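Local atomic coordinates of hypothetical protein PH1313 (Pyrococcus horikoshii, PDB entry 1VBK), a protein that is of unknown function but, as a ThiI-like THUMP-domain protein, probably binds RNA and ATP and may take part in tRNA modification or thiamine biosynthesis. Residues A[13-18]-A[177-182]; A[108-113]-A[143-148]; A[205-210]-A[236-241]. All blocks are in the same frame, centred on the assembly; numbering follows the deposited sequence.

Contact 1 of 3, residues A[13-18]-A[177-182]; sequences TKSRQT and GTEGRM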
loop_
_atom_site.group_PDB
_atom_site.type_symbol
_atom_site.label_atom_id
_atom_site.label_comp_id
_atom_site.label_asym_id
_atom_site.label_seq_id
_atom_site.Cartn_x
_atom_site.Cartn_y
_atom_site.Cartn_z
ATOM N N THR A 13 -14.461 -3.531 -17.976
ATOM C CA THR A 13 -13.413 -3.867 -17.019
ATOM C C THR A 13 -12.889 -2.584 -16.396
ATOM O O THR A 13 -12.793 -1.553 -17.062
ATOM C CB THR A 13 -12.231 -4.618 -17.681
ATOM O OG1 THR A 13 -11.454 -5.267 -16.666
ATOM C CG2 THR A 13 -11.324 -3.646 -18.438
ATOM N N LYS A 14 -12.557 -2.644 -15.114
ATOM C CA LYS A 14 -12.049 -1.473 -14.425
ATOM C C LYS A 14 -10.646 -1.705 -13.886
ATOM O O LYS A 14 -10.372 -2.712 -13.232
ATOM C CB LYS A 14 -12.976 -1.082 -13.269
ATOM C CG LYS A 14 -14.410 -0.762 -13.672
ATOM C CD LYS A 14 -15.215 -2.020 -13.963
ATOM C CE LYS A 14 -16.681 -1.686 -14.207
ATOM N NZ LYS A 14 -17.501 -2.910 -14.435
ATOM N N SER A 15 -9.757 -0.763 -14.176
ATOM C CA SER A 15 -8.384 -0.825 -13.704
ATOM C C SER A 15 -8.094 0.507 -13.035
ATOM O O SER A 15 -8.324 1.562 -13.623
ATOM C CB SER A 15 -7.419 -1.036 -14.871
ATOM O OG SER A 15 -6.075 -0.944 -14.430
ATOM N N ARG A 16 -7.599 0.467 -11.804
ATOM C CA ARG A 16 -7.293 1.702 -11.100
ATOM C C ARG A 16 -6.156 2.447 -11.797
ATOM O O ARG A 16 -5.957 3.639 -11.571
ATOM C CB ARG A 16 -6.906 1.409 -9.647
ATOM C CG ARG A 16 -5.539 0.765 -9.474
ATOM C CD ARG A 16 -5.200 0.616 -8.000
ATOM N NE ARG A 16 -3.809 0.229 -7.792
ATOM C CZ ARG A 16 -3.249 0.073 -6.596
ATOM N NH1 ARG A 16 -3.964 0.271 -5.494
ATOM N NH2 ARG A 16 -1.974 -0.278 -6.500
ATOM N N GLN A 17 -5.416 1.742 -12.651
ATOM C CA GLN A 17 -4.295 2.342 -13.371
ATOM C C GLN A 17 -4.697 2.964 -14.702
ATOM O O GLN A 17 -5.716 2.602 -15.286
ATOM C CB GLN A 17 -3.207 1.291 -13.633
ATOM C CG GLN A 17 -2.346 0.956 -12.430
ATOM C CD GLN A 17 -1.507 2.134 -11.960
ATOM O OE1 GLN A 17 -1.479 3.181 -12.604
ATOM N NE2 GLN A 17 -0.820 1.967 -10.835
ATOM N N THR A 18 -3.893 3.909 -15.178
ATOM C CA THR A 18 -4.159 4.537 -16.464
ATOM C C THR A 18 -3.725 3.500 -17.491
ATOM O O THR A 18 -3.008 2.560 -17.153
ATOM C CB THR A 18 -3.316 5.811 -16.670
ATOM O OG1 THR A 18 -1.925 5.470 -16.665
ATOM C CG2 THR A 18 -3.591 6.815 -15.570
ATOM N N GLY A 177 0.300 -6.548 -10.058
ATOM C CA GLY A 177 0.948 -5.302 -9.690
ATOM C C GLY A 177 0.116 -4.055 -9.947
ATOM O O GLY A 177 0.375 -3.010 -9.353
ATOM N N THR A 178 -0.881 -4.152 -10.821
ATOM C CA THR A 178 -1.720 -2.998 -11.127
ATOM C C THR A 178 -2.736 -2.700 -10.030
ATOM O O THR A 178 -3.288 -1.600 -9.973
ATOM C CB THR A 178 -2.492 -3.190 -12.454
ATOM O OG1 THR A 178 -3.293 -4.378 -12.377
ATOM C CG2 THR A 178 -1.529 -3.297 -13.621
ATOM N N GLU A 179 -2.983 -3.669 -9.155
ATOM C CA GLU A 179 -3.952 -3.461 -8.085
ATOM C C GLU A 179 -3.383 -3.570 -6.672
ATOM O O GLU A 179 -4.090 -3.955 -5.744
ATOM C CB GLU A 179 -5.129 -4.427 -8.243
ATOM C CG GLU A 179 -5.969 -4.213 -9.507
ATOM C CD GLU A 179 -6.633 -2.840 -9.574
ATOM O OE1 GLU A 179 -7.157 -2.371 -8.537
ATOM O OE2 GLU A 179 -6.646 -2.235 -10.668
ATOM N N GLY A 180 -2.108 -3.236 -6.508
ATOM C CA GLY A 180 -1.510 -3.272 -5.183
ATOM C C GLY A 180 -0.848 -4.565 -4.742
ATOM O O GLY A 180 -0.740 -5.530 -5.504
ATOM N N ARG A 181 -0.412 -4.575 -3.483
ATOM C CA ARG A 181 0.268 -5.723 -2.903
ATOM C C ARG A 181 -0.384 -6.204 -1.609
ATOM O O ARG A 181 -0.746 -5.405 -0.747
ATOM C CB ARG A 181 1.733 -5.363 -2.640
ATOM C CG ARG A 181 2.459 -6.288 -1.680
ATOM C CD ARG A 181 3.834 -5.736 -1.360
ATOM N NE ARG A 181 4.719 -5.816 -2.516
ATOM C CZ ARG A 181 5.865 -5.157 -2.635
ATOM N NH1 ARG A 181 6.276 -4.350 -1.666
ATOM N NH2 ARG A 181 6.614 -5.326 -3.716
ATOM N N MET A 182 -0.518 -7.520 -1.481
ATOM C CA MET A 182 -1.116 -8.126 -0.294
ATOM C C MET A 182 -0.322 -9.363 0.086
ATOM O O MET A 182 0.467 -9.867 -0.711
ATOM C CB MET A 182 -2.554 -8.569 -0.580
ATOM C CG MET A 182 -3.486 -7.487 -1.077
ATOM S SD MET A 182 -5.149 -8.152 -1.197
ATOM C CE MET A 182 -6.075 -6.693 -1.643
HETATM O O HOH W 1 -5.630 -3.107 -13.061
#
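A polar, water-containing interdomain contact at the surface joins the loop before helix 19-36, in the ThiI ferredoxin-like domain, to the turn that leads into strand 181-185 of the ThiI domain. Residues 177-180 form a type I beta turn, and Arg16 and Glu179 reach past each other in opposite directions across it. Glu179 has CG beside its backbone N and folds back at chi2 (-62°), which brings its carboxylate to the other loop. There OE2 receives the backbone N-H of Arg16 at 3.1 Å on its syn lone pair, in a nearly straight bond. The same oxygen accepts from a water, which also donates to Thr178 OG1 (itself bonded to Pro175 O) and hydrogen-bonds to Ser15 OG. Ser15 OG in turn accepts from Gln17 N at 3.3 Å, an ST turn enclosing Arg16. Gln17 NE2 bonds to Pro283 O of the second subunit. The Arg16 side chain starts from the crowded chi1 position (72°) and then runs extended over the turn. Its NE bonds weakly to Thr178 O (2.9 Å), and one guanidinium face lies over the Glu179-Gly180 peptide, with Glu179 C 3.5 Å beneath the plane. Glu179 OE1, 4.3 Å from Arg16 NE, adds only an attraction of opposite charges. Ser15 and Thr178 also touch helix 19-36 through Phe22 and Ile25, while Gly180 and Met182 pair with Glu204 at the start of strand 204-210.

Contact 2 of 3, residues A[108-113]-A[143-148]; sequences KFRVTA and VDLKNY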
loop_
_atom_site.group_PDB
_atom_site.type_symbol
_atom_site.label_atom_id
_atom_site.label_comp_id
_atom_site.label_asym_id
_atom_site.label_seq_id
_atom_site.Cartn_x
_atom_site.Cartn_y
_atom_site.Cartn_z
ATOM N N LYS A 108 -13.523 -25.387 -43.824
ATOM C CA LYS A 108 -14.346 -24.181 -43.784
ATOM C C LYS A 108 -13.461 -23.099 -43.163
ATOM O O LYS A 108 -12.712 -23.381 -42.221
ATOM C CB LYS A 108 -15.583 -24.403 -42.910
ATOM C CG LYS A 108 -16.653 -25.295 -43.541
ATOM C CD LYS A 108 -17.721 -25.636 -42.513
ATOM C CE LYS A 108 -18.908 -26.354 -43.135
ATOM N NZ LYS A 108 -19.733 -25.437 -43.964
ATOM N N PHE A 109 -13.544 -21.874 -43.676
ATOM C CA PHE A 109 -12.718 -20.790 -43.146
ATOM C C PHE A 109 -13.355 -19.409 -43.246
ATOM O O PHE A 109 -14.396 -19.226 -43.879
ATOM C CB PHE A 109 -11.376 -20.737 -43.893
ATOM C CG PHE A 109 -11.431 -19.984 -45.211
ATOM C CD1 PHE A 109 -12.081 -20.522 -46.318
ATOM C CD2 PHE A 109 -10.822 -18.735 -45.339
ATOM C CE1 PHE A 109 -12.124 -19.828 -47.536
ATOM C CE2 PHE A 109 -10.859 -18.033 -46.551
ATOM C CZ PHE A 109 -11.509 -18.579 -47.651
ATOM N N ARG A 110 -12.707 -18.442 -42.601
ATOM C CA ARG A 110 -13.133 -17.054 -42.663
ATOM C C ARG A 110 -11.878 -16.218 -42.497
ATOM O O ARG A 110 -10.843 -16.720 -42.064
ATOM C CB ARG A 110 -14.128 -16.709 -41.549
ATOM C CG ARG A 110 -13.541 -16.617 -40.146
ATOM C CD ARG A 110 -14.411 -15.692 -39.288
ATOM N NE ARG A 110 -14.258 -14.312 -39.734
ATOM C CZ ARG A 110 -15.233 -13.408 -39.760
ATOM N NH1 ARG A 110 -16.458 -13.728 -39.359
ATOM N NH2 ARG A 110 -14.979 -12.181 -40.203
ATOM N N VAL A 111 -11.962 -14.954 -42.874
ATOM C CA VAL A 111 -10.839 -14.046 -42.726
ATOM C C VAL A 111 -11.340 -12.954 -41.795
ATOM O O VAL A 111 -12.479 -12.489 -41.920
ATOM C CB VAL A 111 -10.403 -13.417 -44.078
ATOM C CG1 VAL A 111 -9.219 -12.472 -43.856
ATOM C CG2 VAL A 111 -10.000 -14.515 -45.066
ATOM N N THR A 112 -10.500 -12.571 -40.845
ATOM C CA THR A 112 -10.852 -11.538 -39.885
ATOM C C THR A 112 -9.750 -10.496 -39.967
ATOM O O THR A 112 -8.592 -10.781 -39.669
ATOM C CB THR A 112 -10.942 -12.126 -38.455
ATOM O OG1 THR A 112 -11.921 -13.176 -38.437
ATOM C CG2 THR A 112 -11.345 -11.052 -37.453
ATOM N N ALA A 113 -10.108 -9.287 -40.387
ATOM C CA ALA A 113 -9.125 -8.227 -40.529
ATOM C C ALA A 113 -9.457 -7.014 -39.693
ATOM O O ALA A 113 -10.626 -6.688 -39.481
ATOM C CB ALA A 113 -9.002 -7.827 -41.998
ATOM N N VAL A 143 -16.082 -20.727 -47.502
ATOM C CA VAL A 143 -16.263 -19.692 -46.500
ATOM C C VAL A 143 -17.435 -20.034 -45.587
ATOM O O VAL A 143 -18.505 -20.415 -46.053
ATOM C CB VAL A 143 -16.538 -18.311 -47.152
ATOM C CG1 VAL A 143 -16.895 -17.284 -46.077
ATOM C CG2 VAL A 143 -15.314 -17.849 -47.935
ATOM N N ASP A 144 -17.216 -19.917 -44.284
ATOM C CA ASP A 144 -18.265 -20.158 -43.297
ATOM C C ASP A 144 -17.920 -19.266 -42.115
ATOM O O ASP A 144 -16.938 -19.504 -41.416
ATOM C CB ASP A 144 -18.301 -21.623 -42.860
ATOM C CG ASP A 144 -19.569 -21.964 -42.084
ATOM O OD1 ASP A 144 -19.915 -21.215 -41.145
ATOM O OD2 ASP A 144 -20.217 -22.980 -42.408
ATOM N N LEU A 145 -18.723 -18.230 -41.908
ATOM C CA LEU A 145 -18.488 -17.271 -40.831
ATOM C C LEU A 145 -18.887 -17.765 -39.442
ATOM O O LEU A 145 -18.424 -17.230 -38.437
ATOM C CB LEU A 145 -19.230 -15.965 -41.138
ATOM C CG LEU A 145 -19.013 -15.373 -42.535
ATOM C CD1 LEU A 145 -19.889 -14.145 -42.705
ATOM C CD2 LEU A 145 -17.542 -15.023 -42.738
ATOM N N LYS A 146 -19.740 -18.780 -39.379
ATOM C CA LYS A 146 -20.187 -19.305 -38.090
ATOM C C LYS A 146 -19.329 -20.466 -37.594
ATOM O O LYS A 146 -18.784 -20.421 -36.487
ATOM C CB LYS A 146 -21.656 -19.732 -38.184
ATOM C CG LYS A 146 -21.963 -20.648 -39.354
ATOM C CD LYS A 146 -23.460 -20.758 -39.599
ATOM C CE LYS A 146 -23.748 -21.419 -40.939
ATOM N NZ LYS A 146 -25.202 -21.389 -41.273
ATOM N N ASN A 147 -19.211 -21.507 -38.408
ATOM C CA ASN A 147 -18.405 -22.658 -38.034
ATOM C C ASN A 147 -17.271 -22.793 -39.035
ATOM O O ASN A 147 -17.499 -23.042 -40.219
ATOM C CB ASN A 147 -19.258 -23.928 -38.022
ATOM C CG ASN A 147 -20.499 -23.784 -37.164
ATOM O OD1 ASN A 147 -21.588 -23.493 -37.666
ATOM N ND2 ASN A 147 -20.339 -23.967 -35.861
ATOM N N TYR A 148 -16.047 -22.614 -38.559
ATOM C CA TYR A 148 -14.888 -22.709 -39.434
ATOM C C TYR A 148 -13.754 -23.497 -38.801
ATOM O O TYR A 148 -13.562 -23.457 -37.581
ATOM C CB TYR A 148 -14.390 -21.306 -39.804
ATOM C CG TYR A 148 -14.381 -20.324 -38.645
ATOM C CD1 TYR A 148 -15.515 -19.568 -38.334
ATOM C CD2 TYR A 148 -13.241 -20.152 -37.865
ATOM C CE1 TYR A 148 -15.508 -18.661 -37.272
ATOM C CE2 TYR A 148 -13.224 -19.250 -36.800
ATOM C CZ TYR A 148 -14.358 -18.511 -36.512
ATOM O OH TYR A 148 -14.336 -17.623 -35.463
HETATM O O HOH W 2 -17.533 -15.246 -37.281
#
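At this edge of the THUMP domain, strand 108-115 is paired in parallel with the short strand 142-143, and the loop that follows wraps round the strand's first residues. Arg110 and Tyr148 lie side by side, pointing the same way, with the aliphatic part of the arginine across one face of the ring. Arg110 CG stands 3.9 Å from the ring centroid and almost on its normal, a CH-pi contact, while the guanidinium is turned 73° from the ring plane. A bend at chi3 (-70°) carries that group back over its own strand, where NH2 bonds to Val111 O at 3.0 Å. Leu145 crosses Arg110 at about a right angle and lays CD2 over a guanidinium face. Lys108 and Asp144 also run alongside each other, and Lys108 NZ forms a salt bridge with Asp144 OD2 at 2.9 Å, on that oxygen's anti lone pair. This ammonium has a second carboxylate partner in Glu142, so a methionine at Lys108 would probably leave two acidic groups without their shared counter-charge and loosen the loop from the strand. On the other side of the sheet Phe109 and Val143 cross obliquely, CE1 to CG2 at 3.8 Å, and the phenyl ring also packs edge-to-face with Phe95. The two segments are tied by Asp144 N, which donates to Phe109 O at 2.9 Å from 26° above the carbonyl plane.

Contact 3 of 3, residues A[205-210]-A[236-241]; sequences VIPVYI and GFLVVA
Strands 205-210 and 239-241 run parallel, their short axes 33° apart, and are tied by three nearly straight hydrogen bonds. Val239 N donates to Pro207 O at 2.9 Å, Tyr209 N to Val239 O at 2.7 Å, and Ala241 N to Tyr209 O at 2.8 Å. The middle donor approaches nearly along the C=O axis, whereas the outer two lie in the carbonyl planes. Such pairing is expected of a beta-alpha-beta crossover, here completed by helix 215-228. On one face of the sheet Val208, Val239 and Ala241 form an aliphatic patch in which Val208 CG1, anti to its backbone N, points its methyl at Ala241 CB. Ile206 crosses Val239 obliquely, CG2 to CG2 at 3.9 Å. The other face carries Tyr209 and Val240, side by side and pointing the same way, both with the first branch anti to the backbone N. Val240 CG1 therefore meets the phenol ring at its edge, in plane, 3.8 Å from Tyr209 CD2. At the start of the pairing, Pro207 packs on residues 237-238: its CG lies 3.4 Å from Phe237 O, and its CB touches Leu238 CD1. Farther out, a water donates to Val205 O and accepts from Gly236 N, joining the two backbones where they have splayed apart. Helix 244-254 covers the valine and alanine face through Leu250 and Val247, helix 215-228 covers Pro207 and Tyr209 through Trp224, Leu217 and Val220, and strand 181-185 flanks strand 204-210 along its other edge.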
loop_
_atom_site.group_PDB
_atom_site.type_symbol
_atom_site.label_atom_id
_atom_site.label_comp_id
_atom_site.label_asym_id
_atom_site.label_seq_id
_atom_site.Cartn_x
_atom_site.Cartn_y
_atom_site.Cartn_z
ATOM N N VAL A 205 0.993 -10.803 -4.837
ATOM C CA VAL A 205 0.880 -11.499 -3.565
ATOM C C VAL A 205 2.177 -12.070 -3.010
ATOM O O VAL A 205 2.939 -12.729 -3.718
ATOM C CB VAL A 205 -0.150 -12.650 -3.662
ATOM C CG1 VAL A 205 -0.257 -13.373 -2.325
ATOM C CG2 VAL A 205 -1.511 -12.099 -4.068
ATOM N N ILE A 206 2.424 -11.795 -1.733
ATOM C CA ILE A 206 3.590 -12.323 -1.047
ATOM C C ILE A 206 3.040 -13.505 -0.251
ATOM O O ILE A 206 2.280 -13.320 0.705
ATOM C CB ILE A 206 4.200 -11.299 -0.063
ATOM C CG1 ILE A 206 4.754 -10.096 -0.830
ATOM C CG2 ILE A 206 5.314 -11.958 0.745
ATOM C CD1 ILE A 206 5.340 -9.017 0.069
ATOM N N PRO A 207 3.394 -14.738 -0.646
ATOM C CA PRO A 207 2.888 -15.899 0.086
ATOM C C PRO A 207 3.553 -16.025 1.450
ATOM O O PRO A 207 4.772 -15.887 1.570
ATOM C CB PRO A 207 3.229 -17.061 -0.843
ATOM C CG PRO A 207 4.526 -16.611 -1.449
ATOM C CD PRO A 207 4.245 -15.155 -1.776
ATOM N N VAL A 208 2.748 -16.283 2.475
ATOM C CA VAL A 208 3.270 -16.418 3.827
ATOM C C VAL A 208 2.812 -17.711 4.475
ATOM O O VAL A 208 1.626 -18.045 4.453
ATOM C CB VAL A 208 2.819 -15.244 4.737
ATOM C CG1 VAL A 208 3.318 -15.467 6.172
ATOM C CG2 VAL A 208 3.358 -13.928 4.198
ATOM N N TYR A 209 3.768 -18.440 5.034
ATOM C CA TYR A 209 3.474 -19.680 5.730
ATOM C C TYR A 209 3.670 -19.410 7.217
ATOM O O TYR A 209 4.768 -19.068 7.646
ATOM C CB TYR A 209 4.427 -20.794 5.300
ATOM C CG TYR A 209 4.290 -22.045 6.140
ATOM C CD1 TYR A 209 3.182 -22.877 6.009
ATOM C CD2 TYR A 209 5.266 -22.390 7.075
ATOM C CE1 TYR A 209 3.048 -24.026 6.785
ATOM C CE2 TYR A 209 5.140 -23.537 7.859
ATOM C CZ TYR A 209 4.030 -24.349 7.706
ATOM O OH TYR A 209 3.906 -25.491 8.466
ATOM N N ILE A 210 2.604 -19.550 7.994
ATOM C CA ILE A 210 2.689 -19.330 9.431
ATOM C C ILE A 210 2.859 -20.688 10.102
ATOM O O ILE A 210 1.898 -21.427 10.294
ATOM C CB ILE A 210 1.419 -18.631 9.969
ATOM C CG1 ILE A 210 1.225 -17.293 9.253
ATOM C CG2 ILE A 210 1.550 -18.381 11.471
ATOM C CD1 ILE A 210 -0.054 -16.573 9.628
ATOM N N GLY A 236 7.756 -13.419 -5.757
ATOM C CA GLY A 236 7.451 -14.839 -5.757
ATOM C C GLY A 236 8.226 -15.756 -4.828
ATOM O O GLY A 236 8.558 -16.877 -5.212
ATOM N N PHE A 237 8.511 -15.296 -3.614
ATOM C CA PHE A 237 9.232 -16.115 -2.646
ATOM C C PHE A 237 8.361 -16.382 -1.428
ATOM O O PHE A 237 7.724 -15.473 -0.899
ATOM C CB PHE A 237 10.526 -15.427 -2.199
ATOM C CG PHE A 237 11.571 -15.342 -3.270
ATOM C CD1 PHE A 237 11.927 -16.470 -4.004
ATOM C CD2 PHE A 237 12.204 -14.135 -3.547
ATOM C CE1 PHE A 237 12.898 -16.399 -5.001
ATOM C CE2 PHE A 237 13.178 -14.050 -4.542
ATOM C CZ PHE A 237 13.524 -15.186 -5.271
ATOM N N LEU A 238 8.334 -17.635 -0.993
ATOM C CA LEU A 238 7.547 -18.022 0.169
ATOM C C LEU A 238 8.207 -17.506 1.437
ATOM O O LEU A 238 9.397 -17.713 1.652
ATOM C CB LEU A 238 7.420 -19.544 0.246
ATOM C CG LEU A 238 6.632 -20.075 1.449
ATOM C CD1 LEU A 238 5.189 -19.614 1.348
ATOM C CD2 LEU A 238 6.705 -21.592 1.490
ATOM N N VAL A 239 7.426 -16.827 2.269
ATOM C CA VAL A 239 7.928 -16.285 3.526
ATOM C C VAL A 239 7.408 -17.132 4.678
ATOM O O VAL A 239 6.206 -17.347 4.803
ATOM C CB VAL A 239 7.455 -14.834 3.740
ATOM C CG1 VAL A 239 7.867 -14.349 5.123
ATOM C CG2 VAL A 239 8.037 -13.933 2.664
ATOM N N VAL A 240 8.317 -17.622 5.510
ATOM C CA VAL A 240 7.936 -18.432 6.661
ATOM C C VAL A 240 7.976 -17.542 7.898
ATOM O O VAL A 240 9.016 -16.979 8.226
ATOM C CB VAL A 240 8.911 -19.619 6.858
ATOM C CG1 VAL A 240 8.434 -20.505 7.998
ATOM C CG2 VAL A 240 9.022 -20.418 5.574
ATOM N N ALA A 241 6.839 -17.401 8.574
ATOM C CA ALA A 241 6.769 -16.576 9.778
ATOM C C ALA A 241 6.581 -17.477 10.990
ATOM O O ALA A 241 5.571 -18.167 11.108
ATOM C CB ALA A 241 5.615 -15.583 9.672
HETATM O O HOH W 3 5.905 -12.147 -3.892
#

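How the contacts relate
Place in the fold and chemistry go together in these three contacts. Contact 1, at the surface, closes a loop of 158 residues and joins two domains through side-chain to backbone hydrogen bonds and a bridging water. Contact 2, nested within that loop, is partly buried and mixed, with strand pairing beside a salt bridge and a ring face. Contact 3 opens later in the chain, is also partly buried, and relies on regular backbone bonds and aliphatic packing. Contacts 1 and 3 share the parallel sheet, where Met182 O probably accepts from Ile206 N at 2.9 Å. Contact 2 belongs to another sheet, its centre about 37 Å from that of contact 1 and about 48 Å from that of contact 3.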